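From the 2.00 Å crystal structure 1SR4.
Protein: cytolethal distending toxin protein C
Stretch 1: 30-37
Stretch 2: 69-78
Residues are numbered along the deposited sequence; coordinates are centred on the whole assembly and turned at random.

Stretch 1 30-37: PVKNDHYD
Stretch 2 69-78: KVVGAAKCFA

The most striking feature of this contact is a very short hydrogen bond: Tyr36 OH donates to Val71 O at 2.5 Å, the one direct hydrogen bond between the two stretches. The acceptor lies near the ring plane, at the edge, where a phenol hydroxyl naturally points; chi1 of -65° (m) and chi2 of -85° bring it there although CA-to-CB points sideways.

Val71 belongs to a type II turn from Val70 to Ala73. Gly72 has phi/psi of 76/9, and positive phi favours glycine; an ideal CB here would lie 3.4 Å from Tyr36 OH. A weak bond from Ala73 N to Val70 O (3.5 Å) closes the turn, and Lys69 NZ reaches Val70 O (2.8 Å) and Ala73 O (3.0 Å).

Stretch 1 is irregular. Asn33 (p, chi1 65°) accepts His35 N at its OD1, 3.0 Å, folding the chain locally, while a water accepts from Val71 N (3.0 Å) and, weakly, from Asn33 ND2 (3.0 Å). Asn33 and Val70 set the register, CA to CA 7.1 Å.

Val70 (t), compact and branched, packs CG1 against His35 CB (3.7 Å) and Tyr36 CE2 (3.9 Å). His35 (t, chi2 75°) offers a ring face to Ala73, whose small CB sits 4.0 Å from the ring centroid. Farther along, Val31 CG1 meets Phe77 CE1 at 3.6 Å, both t, Phe77 in strand 75-77.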

# COMPACT_ATOMS: atom_id res chain seq x y z
N PRO C 30 -4.49 -1.31 -20.94
CA PRO C 30 -4.33 -2.54 -20.15
C PRO C 30 -4.01 -3.72 -21.08
O PRO C 30 -4.49 -3.77 -22.22
CB PRO C 30 -5.69 -2.70 -19.47
CG PRO C 30 -6.64 -2.06 -20.45
CD PRO C 30 -5.89 -0.85 -20.96
N VAL C 31 -3.17 -4.64 -20.61
CA VAL C 31 -2.83 -5.83 -21.39
C VAL C 31 -4.10 -6.66 -21.32
O VAL C 31 -4.67 -6.83 -20.23
CB VAL C 31 -1.64 -6.59 -20.76
CG1 VAL C 31 -1.35 -7.86 -21.54
CG2 VAL C 31 -0.40 -5.68 -20.74
N LYS C 32 -4.58 -7.14 -22.46
CA LYS C 32 -5.81 -7.92 -22.49
C LYS C 32 -5.63 -9.40 -22.75
O LYS C 32 -4.60 -9.83 -23.27
CB LYS C 32 -6.75 -7.35 -23.56
CG LYS C 32 -7.37 -5.99 -23.24
CD LYS C 32 -8.36 -5.63 -24.35
CE LYS C 32 -9.25 -4.45 -23.99
NZ LYS C 32 -10.31 -4.26 -25.03
N ASN C 33 -6.63 -10.19 -22.36
CA ASN C 33 -6.59 -11.62 -22.62
C ASN C 33 -7.67 -11.87 -23.66
O ASN C 33 -8.56 -11.04 -23.87
CB ASN C 33 -6.79 -12.46 -21.35
CG ASN C 33 -8.17 -12.29 -20.73
OD1 ASN C 33 -9.17 -12.75 -21.28
ND2 ASN C 33 -8.23 -11.64 -19.57
N ASP C 34 -7.59 -13.01 -24.32
CA ASP C 34 -8.53 -13.39 -25.37
C ASP C 34 -9.65 -14.30 -24.89
O ASP C 34 -10.47 -14.75 -25.67
CB ASP C 34 -7.74 -14.08 -26.49
CG ASP C 34 -6.54 -14.87 -25.94
OD1 ASP C 34 -5.58 -14.25 -25.41
OD2 ASP C 34 -6.56 -16.12 -26.04
N HIS C 35 -9.68 -14.57 -23.59
CA HIS C 35 -10.68 -15.45 -23.04
C HIS C 35 -12.06 -14.81 -22.97
O HIS C 35 -13.08 -15.50 -22.91
CB HIS C 35 -10.27 -15.92 -21.65
CG HIS C 35 -11.13 -17.03 -21.11
ND1 HIS C 35 -11.03 -18.33 -21.56
CD2 HIS C 35 -12.11 -17.02 -20.18
CE1 HIS C 35 -11.92 -19.08 -20.93
NE2 HIS C 35 -12.59 -18.31 -20.08
N TYR C 36 -12.10 -13.48 -22.96
CA TYR C 36 -13.37 -12.79 -22.91
C TYR C 36 -13.48 -11.88 -24.12
O TYR C 36 -12.47 -11.52 -24.72
CB TYR C 36 -13.47 -11.96 -21.62
CG TYR C 36 -13.48 -12.79 -20.35
CD1 TYR C 36 -14.66 -13.34 -19.87
CD2 TYR C 36 -12.30 -13.04 -19.65
CE1 TYR C 36 -14.67 -14.12 -18.71
CE2 TYR C 36 -12.29 -13.83 -18.48
CZ TYR C 36 -13.49 -14.37 -18.02
OH TYR C 36 -13.51 -15.18 -16.91
N ASP C 37 -14.70 -11.51 -24.48
CA ASP C 37 -14.92 -10.59 -25.59
C ASP C 37 -14.10 -9.33 -25.31
O ASP C 37 -14.06 -8.86 -24.17
CB ASP C 37 -16.40 -10.24 -25.69
CG ASP C 37 -16.65 -8.89 -26.36
OD1 ASP C 37 -17.49 -8.11 -25.83
OD2 ASP C 37 -16.02 -8.61 -27.40
N LYS C 69 -2.74 -14.63 -14.39
CA LYS C 69 -3.77 -15.61 -14.73
C LYS C 69 -5.13 -15.03 -15.09
O LYS C 69 -5.60 -14.06 -14.50
CB LYS C 69 -3.93 -16.58 -13.55
CG LYS C 69 -4.99 -17.67 -13.74
CD LYS C 69 -5.19 -18.44 -12.43
CE LYS C 69 -6.40 -19.38 -12.50
NZ LYS C 69 -7.64 -18.63 -12.87
N VAL C 70 -5.75 -15.65 -16.08
CA VAL C 70 -7.06 -15.26 -16.56
C VAL C 70 -8.09 -15.64 -15.50
O VAL C 70 -7.99 -16.69 -14.87
CB VAL C 70 -7.43 -16.01 -17.88
CG1 VAL C 70 -8.86 -15.70 -18.29
CG2 VAL C 70 -6.46 -15.59 -19.00
N VAL C 71 -9.07 -14.78 -15.31
CA VAL C 71 -10.11 -15.07 -14.34
C VAL C 71 -10.95 -16.26 -14.83
O VAL C 71 -11.43 -16.25 -15.96
CB VAL C 71 -11.05 -13.86 -14.15
CG1 VAL C 71 -12.22 -14.23 -13.24
CG2 VAL C 71 -10.26 -12.68 -13.56
N GLY C 72 -11.12 -17.27 -13.98
CA GLY C 72 -11.94 -18.42 -14.34
C GLY C 72 -11.35 -19.45 -15.31
O GLY C 72 -12.07 -20.35 -15.75
N ALA C 73 -10.06 -19.36 -15.62
CA ALA C 73 -9.45 -20.32 -16.54
C ALA C 73 -7.98 -20.58 -16.20
O ALA C 73 -7.30 -19.73 -15.63
CB ALA C 73 -9.55 -19.82 -17.97
N ALA C 74 -7.51 -21.77 -16.57
CA ALA C 74 -6.14 -22.15 -16.32
C ALA C 74 -5.24 -21.61 -17.44
O ALA C 74 -4.41 -22.34 -17.99
CB ALA C 74 -6.03 -23.68 -16.24
N LYS C 75 -5.42 -20.34 -17.77
CA LYS C 75 -4.63 -19.70 -18.80
C LYS C 75 -3.87 -18.53 -18.20
O LYS C 75 -4.36 -17.87 -17.28
CB LYS C 75 -5.53 -19.22 -19.94
CG LYS C 75 -6.36 -20.32 -20.57
CD LYS C 75 -5.46 -21.43 -21.12
CE LYS C 75 -6.27 -22.61 -21.67
NZ LYS C 75 -5.38 -23.62 -22.30
N CYS C 76 -2.68 -18.27 -18.74
CA CYS C 76 -1.82 -17.21 -18.24
C CYS C 76 -1.22 -16.38 -19.37
O CYS C 76 -0.97 -16.89 -20.47
CB CYS C 76 -0.69 -17.82 -17.40
SG CYS C 76 -1.14 -18.40 -15.72
N PHE C 77 -0.99 -15.10 -19.09
CA PHE C 77 -0.41 -14.21 -20.08
C PHE C 77 0.89 -14.80 -20.64
O PHE C 77 1.70 -15.36 -19.90
CB PHE C 77 -0.10 -12.85 -19.44
CG PHE C 77 0.76 -11.98 -20.30
CD1 PHE C 77 0.20 -11.24 -21.34
CD2 PHE C 77 2.14 -11.95 -20.12
CE1 PHE C 77 1.00 -10.49 -22.20
CE2 PHE C 77 2.96 -11.20 -20.98
CZ PHE C 77 2.39 -10.47 -22.01
N ALA C 78 1.09 -14.66 -21.95
CA ALA C 78 2.31 -15.16 -22.59
C ALA C 78 2.47 -14.55 -23.99
O ALA C 78 1.51 -14.07 -24.57
CB ALA C 78 2.26 -16.70 -22.69
O HOH W 1 -9.46 -12.31 -16.91